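Local coordinates for protein with a SET domain within carboxy region (Cryptosporidium parvum, PDB 4LDG) that is probably a histone H4 lysine methyltransferase, represented here by its carboxy-terminal part, which contains the SET domain, at residues 128-133 and 242-246; 132-138 and 162-168; 152-158 and 251-257; 190-194 and 206-210; 196-200 and 233-237. One frame throughout, in Å; residues are numbered along the deposited sequence.

Interaction 1: 128-133 and 242-246; sequences YKYCIL and RLFFV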
# COMPACT_ATOMS: atom_id res chain seq x y z
N TYR A 128 7.98 0.08 -8.56
CA TYR A 128 6.66 0.45 -8.07
C TYR A 128 5.55 -0.00 -9.01
O TYR A 128 4.57 -0.63 -8.60
CB TYR A 128 6.60 1.98 -7.87
CG TYR A 128 7.50 2.49 -6.74
CD1 TYR A 128 7.81 1.70 -5.65
CD2 TYR A 128 8.00 3.77 -6.77
CE1 TYR A 128 8.58 2.18 -4.63
CE2 TYR A 128 8.80 4.26 -5.75
CZ TYR A 128 9.07 3.46 -4.67
OH TYR A 128 9.89 3.94 -3.64
N LYS A 129 5.72 0.31 -10.28
CA LYS A 129 4.81 -0.13 -11.32
C LYS A 129 4.64 -1.64 -11.28
O LYS A 129 3.52 -2.15 -11.32
CB LYS A 129 5.32 0.33 -12.68
CG LYS A 129 4.42 -0.04 -13.84
CD LYS A 129 4.71 0.75 -15.11
CE LYS A 129 3.94 0.15 -16.25
NZ LYS A 129 3.85 1.00 -17.49
N TYR A 130 5.75 -2.37 -11.17
CA TYR A 130 5.65 -3.81 -11.09
C TYR A 130 4.87 -4.27 -9.86
O TYR A 130 4.06 -5.18 -9.95
CB TYR A 130 7.04 -4.46 -11.11
CG TYR A 130 7.01 -5.97 -11.23
CD1 TYR A 130 7.03 -6.60 -12.48
CD2 TYR A 130 6.97 -6.77 -10.10
CE1 TYR A 130 7.02 -7.97 -12.60
CE2 TYR A 130 6.94 -8.15 -10.20
CZ TYR A 130 6.96 -8.74 -11.45
OH TYR A 130 6.93 -10.12 -11.53
N CYS A 131 5.14 -3.68 -8.69
CA CYS A 131 4.41 -4.08 -7.45
C CYS A 131 2.91 -3.74 -7.54
O CYS A 131 2.05 -4.52 -7.14
CB CYS A 131 4.99 -3.40 -6.24
SG CYS A 131 6.71 -3.78 -5.88
N ILE A 132 2.60 -2.58 -8.11
CA ILE A 132 1.21 -2.19 -8.24
C ILE A 132 0.43 -3.22 -9.06
O ILE A 132 -0.64 -3.66 -8.66
CB ILE A 132 1.05 -0.80 -8.87
CG1 ILE A 132 1.50 0.25 -7.87
CG2 ILE A 132 -0.42 -0.55 -9.22
CD1 ILE A 132 1.61 1.64 -8.45
N LEU A 133 0.99 -3.60 -10.21
CA LEU A 133 0.25 -4.42 -11.17
C LEU A 133 0.28 -5.91 -10.86
O LEU A 133 -0.63 -6.62 -11.25
CB LEU A 133 0.77 -4.17 -12.59
CG LEU A 133 0.40 -2.80 -13.16
CD1 LEU A 133 1.18 -2.50 -14.40
CD2 LEU A 133 -1.09 -2.71 -13.45
N ARG A 242 -2.79 5.60 -9.91
CA ARG A 242 -2.72 4.59 -8.86
C ARG A 242 -1.94 5.19 -7.71
O ARG A 242 -0.73 5.53 -7.86
CB ARG A 242 -2.00 3.34 -9.35
CG ARG A 242 -2.52 2.83 -10.70
CD ARG A 242 -3.95 2.33 -10.60
NE ARG A 242 -3.97 1.12 -9.77
CZ ARG A 242 -3.88 -0.12 -10.23
NH1 ARG A 242 -3.77 -0.38 -11.54
NH2 ARG A 242 -3.87 -1.13 -9.38
N LEU A 243 -2.61 5.29 -6.56
CA LEU A 243 -2.06 5.98 -5.40
C LEU A 243 -1.55 4.92 -4.42
O LEU A 243 -2.27 3.95 -4.11
CB LEU A 243 -3.16 6.84 -4.75
CG LEU A 243 -2.90 7.62 -3.45
CD1 LEU A 243 -1.90 8.76 -3.67
CD2 LEU A 243 -4.22 8.18 -2.92
N PHE A 244 -0.32 5.13 -3.94
CA PHE A 244 0.32 4.16 -3.06
C PHE A 244 1.24 4.80 -2.05
O PHE A 244 1.69 5.97 -2.20
CB PHE A 244 1.10 3.08 -3.87
CG PHE A 244 2.26 3.60 -4.70
CD1 PHE A 244 3.57 3.48 -4.26
CD2 PHE A 244 2.04 4.22 -5.91
CE1 PHE A 244 4.63 3.97 -5.03
CE2 PHE A 244 3.08 4.71 -6.67
CZ PHE A 244 4.38 4.59 -6.24
N PHE A 245 1.50 4.01 -1.00
CA PHE A 245 2.37 4.42 0.09
C PHE A 245 3.76 3.85 -0.10
O PHE A 245 3.92 2.71 -0.54
CB PHE A 245 1.81 3.90 1.38
CG PHE A 245 0.54 4.57 1.81
CD1 PHE A 245 0.54 5.89 2.16
CD2 PHE A 245 -0.64 3.84 1.91
CE1 PHE A 245 -0.62 6.49 2.61
CE2 PHE A 245 -1.79 4.43 2.34
CZ PHE A 245 -1.78 5.76 2.69
N VAL A 246 4.78 4.65 0.20
CA VAL A 246 6.14 4.14 0.36
C VAL A 246 6.67 4.59 1.69
O VAL A 246 6.23 5.60 2.22
CB VAL A 246 7.07 4.60 -0.77
CG1 VAL A 246 6.54 4.13 -2.11
CG2 VAL A 246 7.21 6.09 -0.80
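Helix 121-134 packs here on one face of the central strand, 240-247, of a three-stranded antiparallel sheet, a buried helix-on-sheet contact near the middle of the chain. The axes of 128-133 and 242-246 pass 10.4 Å apart at 106°, so the helix lies across the strand. One helical turn offers Y128 and I132, and alternation along the strand puts R242, F244 and V246 opposite them. F244 fills the centre: its CD2 is 3.6 Å from I132 CD1, and its CE1 lies over a face of the Y128 ring, 3.7 Å from Y128 CG. V246 CG1 reaches Y128 CZ at 3.7 Å. Large apolar groups suit this buried interface, and Y128 can be buried because its hydroxyl bonds to the backbone of D161. At the margin the flat guanidinium of R242 covers I132, with NH2 3.5 Å from I132 CG2, while its charge pairs with E166. Such a helix laid across a sheet is a plain alpha/beta layer packing, here joining the helix to a sheet of the SET domain.

Interaction 2: 132-138 and 162-168; sequences ILNEIHS and DFVLEYK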
# COMPACT_ATOMS: atom_id res chain seq x y z
N ILE A 132 2.60 -2.58 -8.11
CA ILE A 132 1.21 -2.19 -8.24
C ILE A 132 0.43 -3.22 -9.06
O ILE A 132 -0.64 -3.66 -8.66
CB ILE A 132 1.05 -0.80 -8.87
CG1 ILE A 132 1.50 0.25 -7.87
CG2 ILE A 132 -0.42 -0.55 -9.22
CD1 ILE A 132 1.61 1.64 -8.45
N LEU A 133 0.99 -3.60 -10.21
CA LEU A 133 0.25 -4.42 -11.17
C LEU A 133 0.28 -5.91 -10.86
O LEU A 133 -0.63 -6.62 -11.25
CB LEU A 133 0.77 -4.17 -12.59
CG LEU A 133 0.40 -2.80 -13.16
CD1 LEU A 133 1.18 -2.50 -14.40
CD2 LEU A 133 -1.09 -2.71 -13.45
N ASN A 134 1.30 -6.39 -10.16
CA ASN A 134 1.36 -7.81 -9.77
C ASN A 134 1.01 -8.04 -8.30
O ASN A 134 1.25 -9.11 -7.78
CB ASN A 134 2.76 -8.37 -10.08
CG ASN A 134 3.05 -8.34 -11.55
OD1 ASN A 134 2.40 -9.03 -12.33
ND2 ASN A 134 4.01 -7.51 -11.96
N GLU A 135 0.47 -7.02 -7.64
CA GLU A 135 -0.05 -7.13 -6.27
C GLU A 135 1.02 -7.49 -5.25
O GLU A 135 0.78 -8.31 -4.38
CB GLU A 135 -1.21 -8.13 -6.18
CG GLU A 135 -2.38 -7.85 -7.11
CD GLU A 135 -3.33 -6.78 -6.61
OE1 GLU A 135 -3.11 -6.19 -5.52
OE2 GLU A 135 -4.33 -6.50 -7.32
N ILE A 136 2.18 -6.88 -5.36
CA ILE A 136 3.22 -7.05 -4.37
C ILE A 136 3.00 -5.96 -3.31
O ILE A 136 2.73 -4.82 -3.67
CB ILE A 136 4.63 -6.82 -4.94
CG1 ILE A 136 4.84 -7.55 -6.26
CG2 ILE A 136 5.70 -7.23 -3.93
CD1 ILE A 136 4.96 -9.03 -6.11
N HIS A 137 3.12 -6.31 -2.03
CA HIS A 137 3.03 -5.31 -0.95
C HIS A 137 3.92 -5.67 0.21
O HIS A 137 4.39 -6.80 0.33
CB HIS A 137 1.59 -5.10 -0.47
CG HIS A 137 0.81 -6.36 -0.35
ND1 HIS A 137 -0.19 -6.70 -1.25
CD2 HIS A 137 0.90 -7.39 0.52
CE1 HIS A 137 -0.68 -7.88 -0.93
NE2 HIS A 137 -0.04 -8.32 0.14
N SER A 138 4.17 -4.69 1.07
CA SER A 138 4.88 -4.97 2.32
C SER A 138 3.96 -5.85 3.14
O SER A 138 2.75 -5.88 2.91
CB SER A 138 5.21 -3.68 3.06
OG SER A 138 6.29 -3.00 2.41
N ASP A 162 10.66 1.18 0.22
CA ASP A 162 9.84 0.05 -0.20
C ASP A 162 8.45 0.55 -0.55
O ASP A 162 7.98 1.57 -0.00
CB ASP A 162 9.70 -1.02 0.89
CG ASP A 162 10.91 -1.93 1.00
OD1 ASP A 162 11.91 -1.78 0.23
OD2 ASP A 162 10.86 -2.83 1.88
N PHE A 163 7.85 -0.15 -1.52
CA PHE A 163 6.41 -0.11 -1.77
C PHE A 163 5.73 -0.65 -0.53
O PHE A 163 6.05 -1.77 -0.11
CB PHE A 163 6.05 -0.96 -2.99
CG PHE A 163 4.62 -0.83 -3.44
CD1 PHE A 163 4.26 0.15 -4.35
CD2 PHE A 163 3.64 -1.70 -2.97
CE1 PHE A 163 2.93 0.29 -4.76
CE2 PHE A 163 2.31 -1.58 -3.36
CZ PHE A 163 1.95 -0.57 -4.24
N VAL A 164 4.79 0.10 0.06
CA VAL A 164 4.08 -0.43 1.24
C VAL A 164 2.74 -1.05 0.85
O VAL A 164 2.54 -2.28 0.95
CB VAL A 164 3.99 0.65 2.33
CG1 VAL A 164 3.22 0.17 3.55
CG2 VAL A 164 5.39 1.08 2.74
N LEU A 165 1.82 -0.23 0.35
CA LEU A 165 0.47 -0.68 0.02
C LEU A 165 -0.10 0.28 -0.98
O LEU A 165 0.27 1.48 -0.98
CB LEU A 165 -0.44 -0.60 1.25
CG LEU A 165 -0.27 -1.59 2.41
CD1 LEU A 165 -1.08 -1.09 3.61
CD2 LEU A 165 -0.70 -3.00 2.02
N GLU A 166 -1.03 -0.19 -1.79
CA GLU A 166 -1.74 0.73 -2.66
C GLU A 166 -2.91 1.26 -1.86
O GLU A 166 -3.47 0.54 -1.06
CB GLU A 166 -2.24 0.04 -3.94
CG GLU A 166 -2.97 0.99 -4.88
CD GLU A 166 -3.50 0.35 -6.15
OE1 GLU A 166 -3.20 -0.84 -6.41
OE2 GLU A 166 -4.21 1.05 -6.90
N TYR A 167 -3.25 2.53 -2.05
CA TYR A 167 -4.49 3.06 -1.49
C TYR A 167 -5.60 2.73 -2.48
O TYR A 167 -5.84 3.45 -3.43
CB TYR A 167 -4.39 4.56 -1.26
CG TYR A 167 -5.46 5.09 -0.33
CD1 TYR A 167 -5.21 5.19 1.03
CD2 TYR A 167 -6.70 5.48 -0.79
CE1 TYR A 167 -6.17 5.67 1.91
CE2 TYR A 167 -7.68 5.96 0.08
CZ TYR A 167 -7.40 6.05 1.43
OH TYR A 167 -8.30 6.53 2.33
N LYS A 168 -6.26 1.60 -2.26
CA LYS A 168 -7.32 1.12 -3.13
C LYS A 168 -8.71 1.62 -2.77
O LYS A 168 -9.02 1.82 -1.61
CB LYS A 168 -7.35 -0.40 -3.08
CG LYS A 168 -6.15 -1.03 -3.74
CD LYS A 168 -6.08 -2.52 -3.47
CE LYS A 168 -5.18 -3.15 -4.50
NZ LYS A 168 -4.67 -4.46 -4.03
O HOH W 1 -1.74 -3.11 -6.23
O HOH W 2 8.57 -4.43 2.60
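As helix 121-134 ends, the chain turns and runs beside strand 163-166, meeting it through polar bonds spread around an apolar centre. E135, with phi 63°, forms the Schellman motif that turns the backbone out of the helix. Further on, S138 uses both its donors: its backbone N gives a 2.9 Å bond to V164 O, and its OG gives one of 2.8 Å to F163 O. That small hydroxyl fits close to the strand and also accepts from water 2 (2.7 Å to S138 OG), which donates in turn to D162 OD2 at 2.9 Å. Between these groups and the helix lies the F163 ring, its CE1 3.4 Å from I132 CG1, and its CE2 3.3 Å from I136 O. At the helix end I132 O is met by water 1 at 2.7 Å; the same water lies 2.7 Å from E166 OE1, whose carboxylate is also paired with R242. At the more exposed margin the long side chain of K168 extends to E135, NZ to OE1 2.8 Å, in a salt bridge. The chemistry implies that buried polar groups are not left wanting: strand carbonyls satisfy S138, and waters meet I132 O and D162.

Interaction 3: 152-158 and 251-257; sequences VIAGSLI and IICGEEL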
# COMPACT_ATOMS: atom_id res chain seq x y z
N VAL A 152 -2.62 -0.32 11.80
CA VAL A 152 -1.90 -1.11 10.83
C VAL A 152 -0.45 -1.09 11.26
O VAL A 152 0.13 -0.02 11.51
CB VAL A 152 -2.09 -0.55 9.40
CG1 VAL A 152 -1.38 -1.41 8.39
CG2 VAL A 152 -3.58 -0.48 9.06
N ILE A 153 0.13 -2.27 11.39
CA ILE A 153 1.51 -2.40 11.80
C ILE A 153 2.30 -3.15 10.75
O ILE A 153 1.74 -3.93 9.95
CB ILE A 153 1.64 -3.17 13.13
CG1 ILE A 153 1.01 -4.57 13.03
CG2 ILE A 153 1.01 -2.39 14.29
CD1 ILE A 153 1.41 -5.52 14.15
N ALA A 154 3.62 -2.95 10.79
CA ALA A 154 4.54 -3.71 9.97
C ALA A 154 4.61 -5.13 10.51
O ALA A 154 4.82 -5.32 11.70
CB ALA A 154 5.91 -3.07 9.99
N GLY A 155 4.41 -6.12 9.64
CA GLY A 155 4.55 -7.53 9.96
C GLY A 155 5.99 -7.99 9.89
O GLY A 155 6.33 -9.05 10.41
N SER A 156 6.84 -7.21 9.24
CA SER A 156 8.29 -7.44 9.25
C SER A 156 8.95 -6.15 8.81
O SER A 156 8.26 -5.17 8.50
CB SER A 156 8.67 -8.58 8.31
OG SER A 156 8.24 -8.24 7.02
N LEU A 157 10.28 -6.13 8.78
CA LEU A 157 11.02 -4.93 8.36
C LEU A 157 10.49 -4.37 7.04
O LEU A 157 10.31 -5.09 6.07
CB LEU A 157 12.50 -5.27 8.17
CG LEU A 157 13.47 -4.13 7.79
CD1 LEU A 157 13.44 -2.94 8.74
CD2 LEU A 157 14.88 -4.72 7.76
N ILE A 158 10.20 -3.08 7.04
CA ILE A 158 9.92 -2.35 5.81
C ILE A 158 11.09 -1.39 5.63
O ILE A 158 11.24 -0.43 6.37
CB ILE A 158 8.57 -1.61 5.86
CG1 ILE A 158 7.43 -2.62 6.04
CG2 ILE A 158 8.36 -0.85 4.57
CD1 ILE A 158 6.07 -2.05 6.39
N ILE A 251 11.03 0.95 8.73
CA ILE A 251 9.97 0.75 9.69
C ILE A 251 10.19 -0.66 10.26
O ILE A 251 10.22 -1.64 9.50
CB ILE A 251 8.59 0.82 9.01
CG1 ILE A 251 8.38 2.18 8.35
CG2 ILE A 251 7.46 0.55 9.98
CD1 ILE A 251 7.09 2.27 7.58
N ILE A 252 10.38 -0.77 11.58
CA ILE A 252 10.65 -2.08 12.16
C ILE A 252 9.37 -2.86 12.39
O ILE A 252 8.26 -2.31 12.41
CB ILE A 252 11.50 -2.06 13.45
CG1 ILE A 252 10.74 -1.45 14.61
CG2 ILE A 252 12.82 -1.34 13.18
CD1 ILE A 252 11.49 -1.52 15.92
N CYS A 253 9.57 -4.16 12.49
CA CYS A 253 8.54 -5.13 12.79
C CYS A 253 7.78 -4.72 14.05
O CYS A 253 8.40 -4.35 15.05
CB CYS A 253 9.23 -6.49 12.99
SG CYS A 253 8.12 -7.82 13.46
N GLY A 254 6.45 -4.76 13.99
CA GLY A 254 5.59 -4.35 15.10
C GLY A 254 5.20 -2.87 15.12
O GLY A 254 4.23 -2.48 15.75
N GLU A 255 5.96 -2.04 14.43
CA GLU A 255 5.74 -0.61 14.47
C GLU A 255 4.51 -0.21 13.64
O GLU A 255 4.24 -0.75 12.56
CB GLU A 255 7.02 0.07 13.98
CG GLU A 255 6.96 1.54 13.65
CD GLU A 255 8.37 2.10 13.44
OE1 GLU A 255 9.32 1.33 13.15
OE2 GLU A 255 8.53 3.33 13.59
N GLU A 256 3.76 0.75 14.15
CA GLU A 256 2.53 1.19 13.52
C GLU A 256 2.87 1.97 12.27
O GLU A 256 3.83 2.70 12.28
CB GLU A 256 1.70 2.06 14.47
CG GLU A 256 0.36 2.50 13.86
CD GLU A 256 -0.57 3.29 14.80
OE1 GLU A 256 -0.18 3.59 15.94
OE2 GLU A 256 -1.71 3.61 14.38
N LEU A 257 2.07 1.81 11.21
CA LEU A 257 2.22 2.67 10.05
C LEU A 257 1.43 3.94 10.31
O LEU A 257 0.27 3.90 10.74
CB LEU A 257 1.69 2.01 8.79
CG LEU A 257 2.25 0.63 8.43
CD1 LEU A 257 1.79 0.22 7.04
CD2 LEU A 257 3.75 0.62 8.53
O HOH W 3 -2.07 2.62 11.59
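The end of strand 151-154 and the loop that follows it fit against the irregular segment 251-257 by backbone bonds along its length, with the small A154 and G254 in the middle. At one end I158 and I251 form an antiparallel hydrogen-bonded pair, I158 N to I251 O 2.9 Å and I251 N to I158 O 2.7 Å, which brings their CB atoms to 4.0 Å. At the other, L257 N bonds V152 O at 2.7 Å and A154 N bonds E255 O at 2.9 Å. Between them A154 is the small bump in the hollow of the type II turn from I252 to E255: its CB is 3.5 Å from I252 O and 3.9 Å from I251 CG2, so the small alanine suits this close fit. G254 N closes on A154 O at 2.9 Å; at its phi of 89° a CB would be jammed against the preceding carbonyl, hence glycine. The CG2 of I153 rests against G254 O (3.5 Å). L257 is the larger knob, its CD1 3.8 Å from V152 CG1 and its CD2 4.1 Å from I158 CD1. The interface joins strand 151-154, whose I153 pairs with L141 of strand 140-143, to the loop leading into strand 258-259, and L257 and I158 both also touch V164 of strand 163-166.

Interaction 4: 190-194 and 206-210; sequences RGCYM and IDATE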
# COMPACT_ATOMS: atom_id res chain seq x y z
N ARG A 190 -22.11 7.39 8.75
CA ARG A 190 -21.08 6.46 8.40
C ARG A 190 -19.78 7.21 8.39
O ARG A 190 -19.71 8.43 8.11
CB ARG A 190 -21.35 5.83 7.05
CG ARG A 190 -22.36 4.70 7.15
CD ARG A 190 -21.97 3.53 6.26
NE ARG A 190 -22.36 3.72 4.87
CZ ARG A 190 -21.85 3.06 3.83
NH1 ARG A 190 -22.31 3.30 2.61
NH2 ARG A 190 -20.88 2.16 3.98
N GLY A 191 -18.72 6.51 8.74
CA GLY A 191 -17.40 7.06 8.49
C GLY A 191 -17.21 7.29 7.01
O GLY A 191 -18.11 7.05 6.19
N CYS A 192 -16.04 7.75 6.64
CA CYS A 192 -15.80 8.10 5.27
C CYS A 192 -14.30 8.06 5.05
O CYS A 192 -13.55 8.84 5.65
CB CYS A 192 -16.42 9.46 5.04
SG CYS A 192 -15.83 10.34 3.62
N TYR A 193 -13.86 7.13 4.21
CA TYR A 193 -12.46 6.94 3.94
C TYR A 193 -12.23 7.40 2.51
O TYR A 193 -12.14 6.59 1.59
CB TYR A 193 -12.07 5.46 4.07
CG TYR A 193 -12.15 4.84 5.46
CD1 TYR A 193 -11.01 4.66 6.23
CD2 TYR A 193 -13.36 4.39 5.98
CE1 TYR A 193 -11.07 4.07 7.48
CE2 TYR A 193 -13.42 3.81 7.25
CZ TYR A 193 -12.27 3.65 7.99
OH TYR A 193 -12.32 3.07 9.23
N MET A 194 -12.18 8.71 2.31
CA MET A 194 -12.02 9.27 0.99
C MET A 194 -10.73 10.03 0.94
O MET A 194 -10.34 10.70 1.91
CB MET A 194 -13.19 10.18 0.63
CG MET A 194 -14.53 9.49 0.61
SD MET A 194 -15.94 10.51 0.10
CE MET A 194 -15.60 10.84 -1.61
N ILE A 206 -10.27 9.06 -4.29
CA ILE A 206 -10.44 7.64 -4.10
C ILE A 206 -11.32 7.41 -2.89
O ILE A 206 -10.95 7.78 -1.76
CB ILE A 206 -9.11 6.90 -3.94
CG1 ILE A 206 -8.37 6.87 -5.29
CG2 ILE A 206 -9.36 5.45 -3.53
CD1 ILE A 206 -6.87 6.69 -5.17
N ASP A 207 -12.49 6.82 -3.14
CA ASP A 207 -13.43 6.48 -2.10
C ASP A 207 -13.24 5.03 -1.68
O ASP A 207 -13.67 4.13 -2.38
CB ASP A 207 -14.89 6.68 -2.56
CG ASP A 207 -15.88 6.42 -1.45
OD1 ASP A 207 -15.41 6.21 -0.32
OD2 ASP A 207 -17.12 6.41 -1.69
N ALA A 208 -12.63 4.81 -0.51
CA ALA A 208 -12.47 3.46 0.07
C ALA A 208 -13.45 3.17 1.23
O ALA A 208 -13.20 2.29 2.06
CB ALA A 208 -11.02 3.29 0.53
N THR A 209 -14.58 3.88 1.27
CA THR A 209 -15.55 3.75 2.37
C THR A 209 -16.19 2.36 2.44
O THR A 209 -16.21 1.77 3.51
CB THR A 209 -16.65 4.82 2.30
OG1 THR A 209 -16.04 6.11 2.32
CG2 THR A 209 -17.63 4.69 3.46
N GLU A 210 -16.66 1.82 1.32
CA GLU A 210 -17.25 0.49 1.35
C GLU A 210 -16.22 -0.50 1.94
O GLU A 210 -15.02 -0.43 1.66
CB GLU A 210 -17.75 0.04 -0.03
CG GLU A 210 -18.70 1.00 -0.77
CD GLU A 210 -19.86 1.54 0.06
OE1 GLU A 210 -20.03 1.14 1.23
OE2 GLU A 210 -20.61 2.40 -0.47
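A threonine side chain takes the place of a backbone partner here: Y193 N donates to T209 OG1 at 3.1 Å, just where strand pairing gives way to a turn. The motif is an Asx turn following an antiparallel strand pair, at the mouth of the beta hairpin made by strands 194-199 and 202-207 of the SET domain. M194 and D207 form a non-hydrogen-bonded pair, with CA atoms 4.4 Å apart; next to them A208 N bonds Y193 O at 2.8 Å. D207 OD1 accepts from T209 N at 2.9 Å, which defines the turn, and from T209 OG1 at 2.7 Å. Threonine suits the place because its hydroxyl can give a proton to the aspartate while receiving one from Y193 N. Aspartate suits its own, being short enough to reach two residues ahead, and its OD2 bonds Y185 of helix 175-187. Y193 sets its CB 4.3 Å from A208 CB, a small side chain, and its ring makes a cation-pi contact with R219. At the exposed edge the long R190 side chain extends over T209, with NH2 4.2 Å from T209 CG2, and ends in a salt bridge in which R190 NH2 lies 3.1 Å from E210 OE1.

Interaction 5: 196-200 and 233-237; sequences YFKAN and KVLMI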
# COMPACT_ATOMS: atom_id res chain seq x y z
N TYR A 196 -8.94 12.74 -1.46
CA TYR A 196 -8.80 13.74 -2.54
C TYR A 196 -7.33 14.03 -2.78
O TYR A 196 -6.60 14.26 -1.81
CB TYR A 196 -9.49 15.07 -2.19
CG TYR A 196 -11.02 15.00 -2.08
CD1 TYR A 196 -11.84 15.04 -3.22
CD2 TYR A 196 -11.65 14.85 -0.86
CE1 TYR A 196 -13.22 14.96 -3.13
CE2 TYR A 196 -13.04 14.79 -0.76
CZ TYR A 196 -13.82 14.84 -1.91
OH TYR A 196 -15.20 14.77 -1.82
N PHE A 197 -6.93 14.06 -4.05
CA PHE A 197 -5.58 14.40 -4.50
C PHE A 197 -5.59 14.95 -5.94
O PHE A 197 -6.58 14.81 -6.68
CB PHE A 197 -4.62 13.19 -4.45
CG PHE A 197 -5.00 12.04 -5.35
CD1 PHE A 197 -4.32 11.80 -6.54
CD2 PHE A 197 -6.03 11.18 -5.00
CE1 PHE A 197 -4.66 10.73 -7.35
CE2 PHE A 197 -6.40 10.13 -5.81
CZ PHE A 197 -5.71 9.90 -6.99
N LYS A 198 -4.48 15.58 -6.29
CA LYS A 198 -4.25 16.07 -7.65
C LYS A 198 -3.10 15.27 -8.27
O LYS A 198 -2.04 15.11 -7.65
CB LYS A 198 -3.89 17.55 -7.60
CG LYS A 198 -3.88 18.24 -8.96
CD LYS A 198 -3.41 19.70 -8.85
CE LYS A 198 -4.17 20.64 -9.79
NZ LYS A 198 -5.54 20.98 -9.28
N ALA A 199 -3.32 14.75 -9.48
CA ALA A 199 -2.24 14.12 -10.27
C ALA A 199 -2.45 14.39 -11.76
O ALA A 199 -3.59 14.38 -12.24
CB ALA A 199 -2.21 12.61 -10.03
N ASN A 200 -1.36 14.60 -12.50
CA ASN A 200 -1.44 14.78 -13.96
C ASN A 200 -2.33 15.99 -14.28
O ASN A 200 -3.10 15.95 -15.23
CB ASN A 200 -1.99 13.51 -14.64
CG ASN A 200 -1.35 13.23 -16.00
OD1 ASN A 200 -0.12 13.19 -16.12
ND2 ASN A 200 -2.17 12.99 -17.02
N LYS A 233 2.64 8.45 -3.27
CA LYS A 233 3.14 8.67 -4.61
C LYS A 233 2.04 8.23 -5.54
O LYS A 233 1.13 7.52 -5.14
CB LYS A 233 4.43 7.89 -4.84
CG LYS A 233 5.61 8.59 -4.23
CD LYS A 233 6.91 7.86 -4.48
CE LYS A 233 8.11 8.58 -3.84
NZ LYS A 233 8.04 10.07 -3.85
N VAL A 234 2.10 8.69 -6.78
CA VAL A 234 1.12 8.30 -7.79
C VAL A 234 1.88 7.85 -9.04
O VAL A 234 2.87 8.46 -9.40
CB VAL A 234 0.14 9.44 -8.16
CG1 VAL A 234 -0.73 9.03 -9.34
CG2 VAL A 234 -0.76 9.77 -6.99
N LEU A 235 1.41 6.77 -9.66
CA LEU A 235 1.80 6.39 -11.00
C LEU A 235 0.57 6.40 -11.87
O LEU A 235 -0.46 5.82 -11.51
CB LEU A 235 2.37 4.98 -11.04
CG LEU A 235 3.76 4.72 -10.43
CD1 LEU A 235 4.21 3.30 -10.77
CD2 LEU A 235 4.80 5.73 -10.87
N MET A 236 0.70 7.03 -13.03
CA MET A 236 -0.32 6.94 -14.05
C MET A 236 -0.04 5.66 -14.82
O MET A 236 1.02 5.53 -15.39
CB MET A 236 -0.26 8.14 -15.00
CG MET A 236 -0.41 9.47 -14.29
SD MET A 236 -1.97 9.67 -13.39
CE MET A 236 -3.11 9.72 -14.77
N ILE A 237 -0.99 4.73 -14.78
CA ILE A 237 -0.87 3.45 -15.44
C ILE A 237 -2.13 3.26 -16.24
O ILE A 237 -3.22 3.32 -15.68
CB ILE A 237 -0.73 2.30 -14.45
CG1 ILE A 237 0.63 2.37 -13.79
CG2 ILE A 237 -0.90 0.96 -15.16
CD1 ILE A 237 0.80 1.47 -12.60
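V234 fits its two methyl groups against strand 194-199: CG2 lies 4.0 Å from F197 CE1, and CG1 lies 3.9 Å from A199 CB. F197 and A199 are two residues apart, so both point to the same side of their strand, and V234 and M236 answer from strand 230-237 by the same alternation. Beyond V234, the unbranched M236 curls, all three chi angles m, so that its SD lies 4.5 Å from A199 CB and its CE 4.0 Å from N200 CB. The small A199 allows the backbones to approach, with its CA 7.2 Å from V234 CA, whereas the broad F197 spans the gap further back. The contact is wholly one of side chains: the strand axes stay 8.8 Å apart and cross at 55°, too far and too oblique for backbone pairing. F197 also touches I206, and V234 touches L243, so each side chain belongs to its own sheet's facing surface. This is face-to-face packing between two small antiparallel sheets, in keeping with the SET fold, which is built from several short beta sheets.

Interactions 1, 2 and 5 meet on one antiparallel sheet, ordered 163-166, 240-247, 230-237. Interactions 1 and 2, with centres 5 Å apart, share I132 and L133 of helix 121-134, and the strands they use are bonded to each other. Interaction 5, about 11 Å between centres from interaction 1, joins that sheet to the one containing strands 194-199 and 202-207, on which interaction 4 also lies. Interaction 3, about 15 Å between centres from interaction 2, touches it through V164 and S138. Along the chain, interactions 4 and 5 fall within the spans bridged by interactions 1 and 3, which themselves cross. Residues far apart in sequence are thus interleaved into one compact domain.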